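Local coordinates for DUF1987 domain-containing protein (Pseudomonas aeruginosa, PDB 6K4F) that is SiaC, probably a regulatory phosphoprotein of the SiaABC threonine phosphorylation pathway, which controls biofilm formation in response to carbon availability, at residues D20-L26 with W47-F51; F41-I45 with A75-I79; L59-L65 with P92-H98; L83-Q88 with D116-P120. All blocks are in the same frame, centred on the assembly; numbering follows the deposited sequence.

The four contacts lie in one α/β domain, a mixed six-stranded sheet with helices 37-53 and 70-88 packed on it. Contact 1 ties the start of strand 25-29 to helix 37-53, contact 2 pairs that helix with helix 70-88, contact 3 joins the parallel strands 59-68 and 93-99, and contact 4 fixes residues 83-88 of helix 70-88 to the loop before strand 121-125. Contact 1 closes before contacts 3 and 4 open, whereas contact 2 alternates with contacts 1 and 3, and contact 3 with contact 4. Centres lie about 12 to 16 Å apart, yet every pair touches, so the contacts are directly linked, contact 2 being the buried one.

Contact 1: D20-L26 with W47-F51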
loop_
_atom_site.group_PDB
_atom_site.type_symbol
_atom_site.label_atom_id
_atom_site.label_comp_id
_atom_site.label_asym_id
_atom_site.label_seq_id
_atom_site.Cartn_x
_atom_site.Cartn_y
_atom_site.Cartn_z
ATOM N N ASP A 20 4.540 -9.316 4.177
ATOM C CA ASP A 20 4.818 -10.752 4.215
ATOM C C ASP A 20 5.704 -11.094 3.023
ATOM O O ASP A 20 5.214 -11.210 1.893
ATOM C CB ASP A 20 3.515 -11.552 4.192
ATOM C CG ASP A 20 3.719 -13.032 4.534
ATOM O OD1 ASP A 20 4.748 -13.623 4.134
ATOM O OD2 ASP A 20 2.845 -13.608 5.216
ATOM N N TRP A 21 7.003 -11.286 3.279
ATOM C CA TRP A 21 7.969 -11.404 2.187
ATOM C C TRP A 21 7.705 -12.632 1.342
ATOM O O TRP A 21 7.838 -12.595 0.112
ATOM C CB TRP A 21 9.388 -11.481 2.737
ATOM C CG TRP A 21 10.439 -11.494 1.678
ATOM C CD1 TRP A 21 10.955 -12.587 1.027
ATOM C CD2 TRP A 21 11.095 -10.351 1.125
ATOM N NE1 TRP A 21 11.910 -12.184 0.121
ATOM C CE2 TRP A 21 12.015 -10.818 0.165
ATOM C CE3 TRP A 21 11.000 -8.976 1.359
ATOM C CZ2 TRP A 21 12.832 -9.955 -0.564
ATOM C CZ3 TRP A 21 11.814 -8.120 0.632
ATOM C CH2 TRP A 21 12.719 -8.615 -0.314
ATOM N N GLN A 22 7.353 -13.730 2.005
ATOM C CA GLN A 22 7.269 -15.021 1.345
ATOM C C GLN A 22 5.965 -15.168 0.597
ATOM O O GLN A 22 5.896 -15.831 -0.444
ATOM C CB GLN A 22 7.367 -16.102 2.383
ATOM C CG GLN A 22 8.644 -16.821 2.364
ATOM C CD GLN A 22 8.495 -17.843 3.369
ATOM O OE1 GLN A 22 7.403 -18.418 3.415
ATOM N NE2 GLN A 22 9.511 -18.123 4.174
ATOM N N ALA A 23 4.899 -14.643 1.177
ATOM C CA ALA A 23 3.614 -14.570 0.516
ATOM C C ALA A 23 3.556 -13.460 -0.521
ATOM O O ALA A 23 2.650 -13.464 -1.360
ATOM C CB ALA A 23 2.516 -14.377 1.559
ATOM N N GLY A 24 4.511 -12.533 -0.509
ATOM C CA GLY A 24 4.445 -11.400 -1.405
ATOM C C GLY A 24 3.170 -10.609 -1.194
ATOM O O GLY A 24 2.398 -10.384 -2.133
ATOM N N ARG A 25 2.925 -10.213 0.052
ATOM C CA ARG A 25 1.720 -9.497 0.434
ATOM C C ARG A 25 2.105 -8.313 1.294
ATOM O O ARG A 25 2.842 -8.467 2.272
ATOM C CB ARG A 25 0.750 -10.388 1.213
ATOM C CG ARG A 25 -0.192 -11.148 0.334
ATOM C CD ARG A 25 -1.289 -11.848 1.133
ATOM N NE ARG A 25 -2.462 -12.211 0.329
ATOM C CZ ARG A 25 -2.444 -12.837 -0.852
ATOM N NH1 ARG A 25 -1.310 -13.232 -1.419
ATOM N NH2 ARG A 25 -3.588 -13.093 -1.469
ATOM N N LEU A 26 1.593 -7.140 0.947
ATOM C CA LEU A 26 1.723 -5.968 1.804
ATOM C C LEU A 26 0.323 -5.554 2.234
ATOM O O LEU A 26 -0.534 -5.255 1.385
ATOM C CB LEU A 26 2.453 -4.837 1.076
ATOM C CG LEU A 26 2.589 -3.544 1.870
ATOM C CD1 LEU A 26 3.424 -3.818 3.132
ATOM C CD2 LEU A 26 3.247 -2.486 1.009
ATOM N N TRP A 47 10.955 -1.339 1.675
ATOM C CA TRP A 47 10.656 -2.768 1.633
ATOM C C TRP A 47 10.088 -3.166 0.274
ATOM O O TRP A 47 10.465 -4.199 -0.294
ATOM C CB TRP A 47 9.685 -3.119 2.766
ATOM C CG TRP A 47 9.436 -4.593 2.962
ATOM C CD1 TRP A 47 10.114 -5.434 3.784
ATOM C CD2 TRP A 47 8.419 -5.382 2.330
ATOM N NE1 TRP A 47 9.592 -6.705 3.706
ATOM C CE2 TRP A 47 8.542 -6.697 2.827
ATOM C CE3 TRP A 47 7.412 -5.102 1.401
ATOM C CZ2 TRP A 47 7.708 -7.740 2.408
ATOM C CZ3 TRP A 47 6.579 -6.133 0.988
ATOM C CH2 TRP A 47 6.725 -7.435 1.496
ATOM N N VAL A 48 9.209 -2.340 -0.278
ATOM C CA VAL A 48 8.642 -2.646 -1.590
ATOM C C VAL A 48 9.734 -2.629 -2.647
ATOM O O VAL A 48 9.818 -3.532 -3.492
ATOM C CB VAL A 48 7.511 -1.661 -1.923
ATOM C CG1 VAL A 48 7.048 -1.848 -3.389
ATOM C CG2 VAL A 48 6.354 -1.854 -0.959
ATOM N N GLU A 49 10.598 -1.605 -2.607
ATOM C CA GLU A 49 11.724 -1.522 -3.538
ATOM C C GLU A 49 12.566 -2.788 -3.488
ATOM O O GLU A 49 12.900 -3.370 -4.526
ATOM C CB GLU A 49 12.597 -0.311 -3.204
ATOM C CG GLU A 49 12.169 1.007 -3.807
ATOM C CD GLU A 49 12.972 2.178 -3.249
ATOM O OE1 GLU A 49 12.623 3.341 -3.544
ATOM O OE2 GLU A 49 13.950 1.935 -2.506
ATOM N N ARG A 50 12.930 -3.223 -2.277
ATOM C CA ARG A 50 13.765 -4.411 -2.134
ATOM C C ARG A 50 13.038 -5.660 -2.612
ATOM O O ARG A 50 13.642 -6.521 -3.262
ATOM C CB ARG A 50 14.229 -4.561 -0.683
ATOM C CG ARG A 50 15.146 -3.422 -0.211
ATOM C CD ARG A 50 15.729 -3.664 1.175
ATOM N NE ARG A 50 14.796 -3.332 2.250
ATOM C CZ ARG A 50 14.206 -4.249 2.995
ATOM N NH1 ARG A 50 14.462 -5.530 2.764
ATOM N NH2 ARG A 50 13.366 -3.897 3.950
ATOM N N PHE A 51 11.737 -5.771 -2.326
ATOM C CA PHE A 51 10.990 -6.937 -2.779
ATOM C C PHE A 51 10.985 -7.025 -4.299
ATOM O O PHE A 51 11.101 -8.118 -4.869
ATOM C CB PHE A 51 9.558 -6.892 -2.246
ATOM C CG PHE A 51 8.734 -8.089 -2.635
ATOM C CD1 PHE A 51 8.694 -9.209 -1.818
ATOM C CD2 PHE A 51 8.017 -8.104 -3.828
ATOM C CE1 PHE A 51 7.950 -10.323 -2.172
ATOM C CE2 PHE A 51 7.271 -9.212 -4.191
ATOM C CZ PHE A 51 7.237 -10.323 -3.367
#
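The chain leaves D20, makes a tight turn through W21-A23 and returns at G24-R25, with hydrogen bonds D20 N to R25 O (2.7 Å) and R25 N to D20 O (3.1 Å); G24 and R25 both face D20, a G1 beta bulge, and G24 has positive phi. Helix 47-51 runs past this turn, W21 and F51 being 7.3 Å apart between CA atoms. D20 OD1 accepts from A23 N at 3.1 Å, an Asx motif within the hairpin linking strands 16-20 and 25-29. W21, W47 and F51 form an aromatic cluster beside it. The six-membered ring of W21 turns its edge to the five-membered ring of W47 (centroids 5.3 Å, planes at 86°, offset), while the edge of F51 meets the face of W21 (5.2 Å, 76°). F51 CZ lies 3.6 Å from G24 CA, where a side chain would crowd the ring. W47 NE1 is hydrogen-bonded to S4 O. Deeper in, L26 CD2 reaches V48 CG2 at 3.7 Å.

Contact 2: F41-I45 with A75-I79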
loop_
_atom_site.group_PDB
_atom_site.type_symbol
_atom_site.label_atom_id
_atom_site.label_comp_id
_atom_site.label_asym_id
_atom_site.label_seq_id
_atom_site.Cartn_x
_atom_site.Cartn_y
_atom_site.Cartn_z
ATOM N N PHE A 41 6.472 5.789 6.564
ATOM C CA PHE A 41 6.333 5.068 5.303
ATOM C C PHE A 41 7.629 4.897 4.534
ATOM O O PHE A 41 7.645 4.155 3.540
ATOM C CB PHE A 41 5.326 5.793 4.385
ATOM C CG PHE A 41 3.903 5.621 4.823
ATOM C CD1 PHE A 41 3.242 4.417 4.619
ATOM C CD2 PHE A 41 3.238 6.655 5.469
ATOM C CE1 PHE A 41 1.922 4.255 5.045
ATOM C CE2 PHE A 41 1.930 6.508 5.897
ATOM C CZ PHE A 41 1.266 5.309 5.692
ATOM N N GLY A 42 8.690 5.612 4.909
ATOM C CA GLY A 42 9.936 5.475 4.178
ATOM C C GLY A 42 10.413 4.039 4.165
ATOM O O GLY A 42 10.820 3.517 3.125
ATOM N N GLN A 43 10.318 3.371 5.314
ATOM C CA GLN A 43 10.714 1.970 5.410
ATOM C C GLN A 43 9.785 1.060 4.612
ATOM O O GLN A 43 10.206 -0.029 4.197
ATOM C CB GLN A 43 10.741 1.548 6.876
ATOM C CG GLN A 43 9.369 1.602 7.529
ATOM C CD GLN A 43 9.402 1.697 9.036
ATOM O OE1 GLN A 43 10.266 1.088 9.708
ATOM N NE2 GLN A 43 8.437 2.442 9.600
ATOM N N VAL A 44 8.525 1.469 4.409
ATOM C CA VAL A 44 7.597 0.671 3.603
ATOM C C VAL A 44 7.962 0.772 2.133
ATOM O O VAL A 44 8.003 -0.230 1.406
ATOM C CB VAL A 44 6.146 1.122 3.846
ATOM C CG1 VAL A 44 5.157 0.236 3.034
ATOM C CG2 VAL A 44 5.838 1.125 5.335
ATOM N N ILE A 45 8.209 1.996 1.669
ATOM C CA ILE A 45 8.701 2.201 0.315
ATOM C C ILE A 45 9.955 1.372 0.093
ATOM O O ILE A 45 10.097 0.667 -0.916
ATOM C CB ILE A 45 8.956 3.701 0.076
ATOM C CG1 ILE A 45 7.625 4.461 0.118
ATOM C CG2 ILE A 45 9.673 3.927 -1.248
ATOM C CD1 ILE A 45 7.776 5.979 0.099
ATOM N N ALA A 75 2.482 9.592 0.509
ATOM C CA ALA A 75 3.285 8.390 0.717
ATOM C C ALA A 75 2.687 7.196 -0.014
ATOM O O ALA A 75 3.410 6.418 -0.646
ATOM C CB ALA A 75 3.402 8.095 2.213
ATOM N N MET A 76 1.360 7.044 0.040
ATOM C CA MET A 76 0.728 5.946 -0.702
ATOM C C MET A 76 0.852 6.128 -2.212
ATOM O O MET A 76 1.043 5.153 -2.946
ATOM C CB MET A 76 -0.733 5.812 -0.288
ATOM C CG MET A 76 -0.865 5.523 1.188
ATOM S SD MET A 76 -0.482 3.789 1.549
ATOM C CE MET A 76 -1.224 2.971 0.116
ATOM N N MET A 77 0.734 7.361 -2.708
ATOM C CA MET A 77 0.945 7.583 -4.136
ATOM C C MET A 77 2.352 7.163 -4.552
ATOM O O MET A 77 2.547 6.609 -5.643
ATOM C CB MET A 77 0.692 9.049 -4.478
ATOM C CG MET A 77 0.865 9.379 -5.942
ATOM S SD MET A 77 -0.598 8.883 -6.867
ATOM C CE MET A 77 -1.760 10.023 -6.142
ATOM N N ASP A 78 3.341 7.395 -3.675
ATOM C CA ASP A 78 4.712 6.983 -3.957
ATOM C C ASP A 78 4.816 5.468 -4.058
ATOM O O ASP A 78 5.472 4.942 -4.964
ATOM C CB ASP A 78 5.664 7.504 -2.871
ATOM C CG ASP A 78 5.890 9.026 -2.944
ATOM O OD1 ASP A 78 5.570 9.645 -3.978
ATOM O OD2 ASP A 78 6.411 9.592 -1.957
ATOM N N ILE A 79 4.172 4.751 -3.137
ATOM C CA ILE A 79 4.128 3.292 -3.216
ATOM C C ILE A 79 3.437 2.844 -4.501
ATOM O O ILE A 79 3.941 1.986 -5.236
ATOM C CB ILE A 79 3.430 2.723 -1.970
ATOM C CG1 ILE A 79 4.299 2.965 -0.720
ATOM C CG2 ILE A 79 3.128 1.242 -2.162
ATOM C CD1 ILE A 79 3.568 2.681 0.591
#
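Helices 41-45 and 75-79 run side by side in the same direction, their local axes 10.1 Å apart at an angle of only 6°. The nearest CA pairs are F41 with A75 at 6.4 Å and I45 with I79 at 5.9 Å, so equivalent positions one turn apart face each other.

Aliphatic contacts form one part of the interface. I45 CG1 meets I79 CG1 at 3.7 Å, and the CD1 atom of I79 also reaches V44 CG1 at 3.8 Å. Both isoleucines have chi1 m and chi2 t, and the ends of their side chains draw nearer than their CA-to-CB bonds suggest. I45 CD1 also lies 4.0 Å from D78 CB.

The ring of F41 takes the remaining contacts. Its CD2 packs on A75 CB at 3.6 Å, the small alanine leaving room for the ring, and its CD1 lies 4.4 Å from I79 CD1. M76 adds a Met-aromatic contact: SD is 5.1 Å from the ring centroid, 43° off the normal. Below the pair, M76 and I79 continue onto M28 of strand 25-29 and L63 and L61 of strand 59-68, making this the helical layer of the α/β core.

With no polar bond between the segments, the two helices are held here by shape and burial of apolar side chains, so their spacing depends on how well these groups fit.

Contact 3: L59-L65 with P92-H98; sequences LELDLRL and PVSLRWH
Strands 59-65 and 93-98 are extended, parallel (8°) and 4.7 Å apart at the axes, in the register L59-V93 to L63-W97. In backbone hydrogen bonds, L59, L61 and L63 N donate to P92, S94 and R96 O (3.2, 2.9, 2.9 Å); their O accept from S94, R96 and H98 N (3.2, 2.8, 2.9 Å). On the E60-D62 face R96 (chi1-3 m, t, m) salt-bridges E60 (NH2-OE1 2.6 Å, NH1-OE2 2.9 Å) and D62 (NE-OD1 3.0 Å); E60 OE1 also pairs with R25. D62 OD1 accepts from H98 NE2 (2.8 Å); D62 OD2 salt-bridges R64 NH1 (2.7 Å). The R64 guanidinium stacks on H98, centres 4.0 Å apart, planes at 10°. Water 2 donates to E60 OE2 (2.5 Å) and accepts weakly from R96 NH1 (2.7 Å); water 3 donates to L65 O (2.5 Å) and H98 O (2.8 Å). On the other face L63 CD1 touches W97 CE3 (3.6 Å). The strands belong to the beta-alpha-beta unit 59-68, 70-88, 93-99; helix 70-88 covers the leucine face, strands 25-29 and 121-125 flanking.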
loop_
_atom_site.group_PDB
_atom_site.type_symbol
_atom_site.label_atom_id
_atom_site.label_comp_id
_atom_site.label_asym_id
_atom_site.label_seq_id
_atom_site.Cartn_x
_atom_site.Cartn_y
_atom_site.Cartn_z
ATOM N N LEU A 59 3.521 -9.273 -6.245
ATOM C CA LEU A 59 3.258 -8.510 -5.029
ATOM C C LEU A 59 1.789 -8.107 -5.003
ATOM O O LEU A 59 1.256 -7.599 -6.001
ATOM C CB LEU A 59 4.156 -7.270 -4.951
ATOM C CG LEU A 59 4.014 -6.408 -3.683
ATOM C CD1 LEU A 59 4.254 -7.228 -2.414
ATOM C CD2 LEU A 59 4.949 -5.195 -3.722
ATOM N N GLU A 60 1.128 -8.361 -3.879
ATOM C CA GLU A 60 -0.279 -8.029 -3.685
ATOM C C GLU A 60 -0.406 -7.054 -2.529
ATOM O O GLU A 60 0.187 -7.278 -1.468
ATOM C CB GLU A 60 -1.106 -9.276 -3.369
ATOM C CG GLU A 60 -1.486 -10.127 -4.549
ATOM C CD GLU A 60 -2.869 -10.722 -4.376
ATOM O OE1 GLU A 60 -3.137 -11.294 -3.299
ATOM O OE2 GLU A 60 -3.693 -10.604 -5.307
ATOM N N LEU A 61 -1.180 -5.983 -2.714
ATOM C CA LEU A 61 -1.485 -5.059 -1.622
ATOM C C LEU A 61 -2.912 -5.294 -1.145
ATOM O O LEU A 61 -3.842 -5.337 -1.960
ATOM C CB LEU A 61 -1.310 -3.595 -2.054
ATOM C CG LEU A 61 0.033 -2.972 -1.666
ATOM C CD1 LEU A 61 1.119 -3.632 -2.471
ATOM C CD2 LEU A 61 0.011 -1.472 -1.915
ATOM N N ASP A 62 -3.090 -5.430 0.172
ATOM C CA ASP A 62 -4.422 -5.558 0.770
ATOM C C ASP A 62 -4.614 -4.442 1.791
ATOM O O ASP A 62 -4.038 -4.483 2.886
ATOM C CB ASP A 62 -4.621 -6.921 1.415
ATOM C CG ASP A 62 -6.082 -7.221 1.676
ATOM O OD1 ASP A 62 -6.776 -7.670 0.739
ATOM O OD2 ASP A 62 -6.542 -6.984 2.814
ATOM N N LEU A 63 -5.433 -3.460 1.440
ATOM C CA LEU A 63 -5.556 -2.231 2.206
ATOM C C LEU A 63 -6.911 -2.141 2.897
ATOM O O LEU A 63 -7.961 -2.350 2.275
ATOM C CB LEU A 63 -5.330 -1.022 1.308
ATOM C CG LEU A 63 -3.995 -0.989 0.559
ATOM C CD1 LEU A 63 -3.882 0.307 -0.258
ATOM C CD2 LEU A 63 -2.811 -1.134 1.527
ATOM N N ARG A 64 -6.875 -1.838 4.190
ATOM C CA ARG A 64 -8.045 -1.531 5.000
ATOM C C ARG A 64 -7.818 -0.216 5.708
ATOM O O ARG A 64 -7.927 -0.102 6.934
ATOM C CB ARG A 64 -8.343 -2.642 6.000
ATOM C CG ARG A 64 -8.588 -3.984 5.330
ATOM C CD ARG A 64 -8.839 -5.082 6.339
ATOM N NE ARG A 64 -9.818 -6.035 5.825
ATOM C CZ ARG A 64 -9.506 -7.139 5.157
ATOM N NH1 ARG A 64 -8.232 -7.438 4.923
ATOM N NH2 ARG A 64 -10.469 -7.943 4.726
ATOM N N LEU A 65 -7.472 0.798 4.914
ATOM C CA LEU A 65 -7.153 2.116 5.424
ATOM C C LEU A 65 -8.425 2.925 5.575
ATOM O O LEU A 65 -9.335 2.831 4.746
ATOM C CB LEU A 65 -6.188 2.837 4.484
ATOM C CG LEU A 65 -4.821 2.161 4.338
ATOM C CD1 LEU A 65 -4.028 2.753 3.198
ATOM C CD2 LEU A 65 -4.026 2.249 5.636
ATOM N N PRO A 92 3.895 -8.898 -12.093
ATOM C CA PRO A 92 2.508 -9.069 -11.626
ATOM C C PRO A 92 2.295 -8.317 -10.318
ATOM O O PRO A 92 2.958 -8.588 -9.314
ATOM C CB PRO A 92 2.377 -10.586 -11.438
ATOM C CG PRO A 92 3.540 -11.187 -12.206
ATOM C CD PRO A 92 4.636 -10.168 -12.111
ATOM N N VAL A 93 1.380 -7.348 -10.341
ATOM C CA VAL A 93 1.040 -6.548 -9.171
ATOM C C VAL A 93 -0.479 -6.447 -9.103
ATOM O O VAL A 93 -1.144 -6.337 -10.138
ATOM C CB VAL A 93 1.676 -5.143 -9.241
ATOM C CG1 VAL A 93 1.208 -4.287 -8.074
ATOM C CG2 VAL A 93 3.221 -5.234 -9.229
ATOM N N SER A 94 -1.033 -6.499 -7.895
ATOM C CA SER A 94 -2.472 -6.329 -7.757
ATOM C C SER A 94 -2.794 -5.724 -6.404
ATOM O O SER A 94 -2.021 -5.845 -5.442
ATOM C CB SER A 94 -3.215 -7.658 -7.941
ATOM O OG SER A 94 -2.809 -8.581 -6.958
ATOM N N LEU A 95 -3.942 -5.059 -6.333
ATOM C CA LEU A 95 -4.311 -4.349 -5.115
ATOM C C LEU A 95 -5.790 -4.535 -4.823
ATOM O O LEU A 95 -6.628 -4.500 -5.736
ATOM C CB LEU A 95 -3.977 -2.851 -5.232
ATOM C CG LEU A 95 -4.197 -1.947 -4.018
ATOM C CD1 LEU A 95 -3.183 -0.809 -4.040
ATOM C CD2 LEU A 95 -5.618 -1.382 -3.993
ATOM N N ARG A 96 -6.098 -4.718 -3.542
ATOM C CA ARG A 96 -7.464 -4.704 -3.026
ATOM C C ARG A 96 -7.582 -3.580 -2.013
ATOM O O ARG A 96 -6.729 -3.459 -1.118
ATOM C CB ARG A 96 -7.831 -6.040 -2.352
ATOM C CG ARG A 96 -8.226 -7.126 -3.314
ATOM C CD ARG A 96 -8.325 -8.476 -2.614
ATOM N NE ARG A 96 -7.040 -8.871 -2.048
ATOM C CZ ARG A 96 -6.029 -9.374 -2.754
ATOM N NH1 ARG A 96 -6.152 -9.562 -4.065
ATOM N NH2 ARG A 96 -4.892 -9.699 -2.148
ATOM N N TRP A 97 -8.606 -2.743 -2.183
ATOM C CA TRP A 97 -8.893 -1.609 -1.306
ATOM C C TRP A 97 -10.266 -1.853 -0.682
ATOM O O TRP A 97 -11.303 -1.679 -1.338
ATOM C CB TRP A 97 -8.838 -0.294 -2.076
ATOM C CG TRP A 97 -8.929 0.926 -1.203
ATOM C CD1 TRP A 97 -9.986 1.304 -0.416
ATOM C CD2 TRP A 97 -7.926 1.933 -1.033
ATOM N NE1 TRP A 97 -9.695 2.481 0.234
ATOM C CE2 TRP A 97 -8.435 2.885 -0.125
ATOM C CE3 TRP A 97 -6.659 2.132 -1.574
ATOM C CZ2 TRP A 97 -7.707 4.011 0.264
ATOM C CZ3 TRP A 97 -5.932 3.251 -1.179
ATOM C CH2 TRP A 97 -6.460 4.171 -0.271
ATOM N N HIS A 98 -10.267 -2.275 0.580
ATOM C CA HIS A 98 -11.495 -2.570 1.303
ATOM C C HIS A 98 -12.041 -1.320 1.968
ATOM O O HIS A 98 -11.284 -0.507 2.511
ATOM C CB HIS A 98 -11.257 -3.629 2.373
ATOM C CG HIS A 98 -10.639 -4.884 1.856
ATOM N ND1 HIS A 98 -11.384 -5.908 1.314
ATOM C CD2 HIS A 98 -9.347 -5.288 1.811
ATOM C CE1 HIS A 98 -10.576 -6.893 0.960
ATOM N NE2 HIS A 98 -9.334 -6.540 1.247
HETATM O O HOH W 1 -0.802 -9.813 -7.536
HETATM O O HOH W 2 -5.391 -9.475 -6.696
HETATM O O HOH W 3 -11.328 1.350 4.543
#

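Contact 4: L83-Q88 with D116-P120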
loop_
_atom_site.group_PDB
_atom_site.type_symbol
_atom_site.label_atom_id
_atom_site.label_comp_id
_atom_site.label_asym_id
_atom_site.label_seq_id
_atom_site.Cartn_x
_atom_site.Cartn_y
_atom_site.Cartn_z
ATOM N N LEU A 83 4.784 0.570 -7.678
ATOM C CA LEU A 83 4.118 -0.604 -8.225
ATOM C C LEU A 83 3.792 -0.417 -9.701
ATOM O O LEU A 83 3.878 -1.366 -10.491
ATOM C CB LEU A 83 2.848 -0.896 -7.433
ATOM C CG LEU A 83 3.047 -1.211 -5.943
ATOM C CD1 LEU A 83 1.704 -1.351 -5.255
ATOM C CD2 LEU A 83 3.832 -2.483 -5.810
ATOM N N GLU A 84 3.395 0.793 -10.095
ATOM C CA GLU A 84 3.007 1.009 -11.490
ATOM C C GLU A 84 4.214 0.889 -12.415
ATOM O O GLU A 84 4.147 0.227 -13.458
ATOM C CB GLU A 84 2.336 2.371 -11.654
ATOM C CG GLU A 84 2.123 2.783 -13.116
ATOM C CD GLU A 84 0.980 2.027 -13.786
ATOM O OE1 GLU A 84 0.353 1.176 -13.122
ATOM O OE2 GLU A 84 0.703 2.292 -14.979
ATOM N N GLU A 85 5.325 1.533 -12.046
ATOM C CA GLU A 85 6.583 1.362 -12.766
ATOM C C GLU A 85 6.947 -0.111 -12.905
ATOM O O GLU A 85 7.333 -0.571 -13.986
ATOM C CB GLU A 85 7.695 2.121 -12.038
ATOM C CG GLU A 85 9.081 2.002 -12.663
ATOM C CD GLU A 85 9.097 2.321 -14.147
ATOM O OE1 GLU A 85 8.390 3.263 -14.564
ATOM O OE2 GLU A 85 9.830 1.639 -14.895
ATOM N N ALA A 86 6.833 -0.871 -11.814
ATOM C CA ALA A 86 7.158 -2.290 -11.881
ATOM C C ALA A 86 6.178 -3.032 -12.779
ATOM O O ALA A 86 6.577 -3.930 -13.530
ATOM C CB ALA A 86 7.172 -2.899 -10.479
ATOM N N HIS A 87 4.895 -2.669 -12.719
ATOM C CA HIS A 87 3.896 -3.351 -13.533
ATOM C C HIS A 87 4.133 -3.106 -15.018
ATOM O O HIS A 87 3.978 -4.019 -15.836
ATOM C CB HIS A 87 2.490 -2.896 -13.143
ATOM C CG HIS A 87 1.411 -3.534 -13.957
ATOM N ND1 HIS A 87 0.601 -2.820 -14.813
ATOM C CD2 HIS A 87 1.023 -4.827 -14.061
ATOM C CE1 HIS A 87 -0.249 -3.643 -15.401
ATOM N NE2 HIS A 87 -0.016 -4.866 -14.959
ATOM N N GLN A 88 4.509 -1.881 -15.385
ATOM C CA GLN A 88 4.793 -1.591 -16.784
ATOM C C GLN A 88 5.999 -2.372 -17.285
ATOM O O GLN A 88 6.130 -2.584 -18.494
ATOM C CB GLN A 88 4.995 -0.087 -16.974
ATOM C CG GLN A 88 3.790 0.748 -16.552
ATOM C CD GLN A 88 2.559 0.480 -17.403
ATOM O OE1 GLN A 88 1.588 -0.126 -16.942
ATOM N NE2 GLN A 88 2.592 0.932 -18.648
ATOM N N ASP A 116 -4.928 6.183 -11.457
ATOM C CA ASP A 116 -3.505 6.318 -11.724
ATOM C C ASP A 116 -2.799 4.982 -11.923
ATOM O O ASP A 116 -1.598 4.975 -12.217
ATOM C CB ASP A 116 -2.815 7.083 -10.575
ATOM C CG ASP A 116 -3.474 8.428 -10.271
ATOM O OD1 ASP A 116 -4.012 9.062 -11.212
ATOM O OD2 ASP A 116 -3.448 8.858 -9.091
ATOM N N CYS A 117 -3.498 3.857 -11.764
ATOM C CA CYS A 117 -2.873 2.539 -11.759
ATOM C C CYS A 117 -3.340 1.720 -12.951
ATOM O O CYS A 117 -4.506 1.782 -13.326
ATOM C CB CYS A 117 -3.198 1.780 -10.473
ATOM S SG CYS A 117 -2.631 2.671 -9.008
ATOM N N SER A 118 -2.426 0.951 -13.542
ATOM C CA SER A 118 -2.791 0.103 -14.670
ATOM C C SER A 118 -2.898 -1.365 -14.290
ATOM O O SER A 118 -3.309 -2.179 -15.122
ATOM C CB SER A 118 -1.779 0.276 -15.810
ATOM O OG SER A 118 -0.600 -0.464 -15.563
ATOM N N PHE A 119 -2.551 -1.719 -13.070
ATOM C CA PHE A 119 -2.668 -3.088 -12.600
ATOM C C PHE A 119 -4.032 -3.290 -11.966
ATOM O O PHE A 119 -4.727 -2.319 -11.645
ATOM C CB PHE A 119 -1.552 -3.389 -11.596
ATOM C CG PHE A 119 -1.374 -2.329 -10.545
ATOM C CD1 PHE A 119 -2.137 -2.344 -9.388
ATOM C CD2 PHE A 119 -0.430 -1.327 -10.704
ATOM C CE1 PHE A 119 -1.971 -1.379 -8.407
ATOM C CE2 PHE A 119 -0.252 -0.350 -9.727
ATOM C CZ PHE A 119 -1.026 -0.373 -8.579
ATOM N N PRO A 120 -4.467 -4.541 -11.803
ATOM C CA PRO A 120 -5.745 -4.801 -11.125
ATOM C C PRO A 120 -5.836 -4.112 -9.771
ATOM O O PRO A 120 -4.968 -4.270 -8.909
ATOM C CB PRO A 120 -5.751 -6.326 -10.968
ATOM C CG PRO A 120 -4.903 -6.813 -12.090
ATOM C CD PRO A 120 -3.832 -5.785 -12.277
#
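F119, E84 and S118 lead this contact, in which the C-terminal part of helix 70-88, the helix of the β-α-β unit, docks on the loop leading from helix 108-115 to strand 121-125. F119, the residue with the largest buried area here, sets its ring beside the helix: CE2 lies 3.9 Å from L83 CB, and the ring also touches V93 and L95 of strand 93-99. Its partner H87 forms an edge-to-face pair with it, the edge of F119 toward the imidazole (centroids 6.0 Å, planes at 79°), and F119 CB sits 3.7 Å above the H87 ring centroid, 7° off its normal, a CH-pi contact. E84, with chi1 t and chi2 p, folds its carboxylate back to the loop, where OE1 accepts S118 N at 2.8 Å. S118 reaches the helix in turn with its hydroxyl: OG accepts from H87 ND1 at 2.7 Å and donates to Q88 OE1 at 2.6 Å.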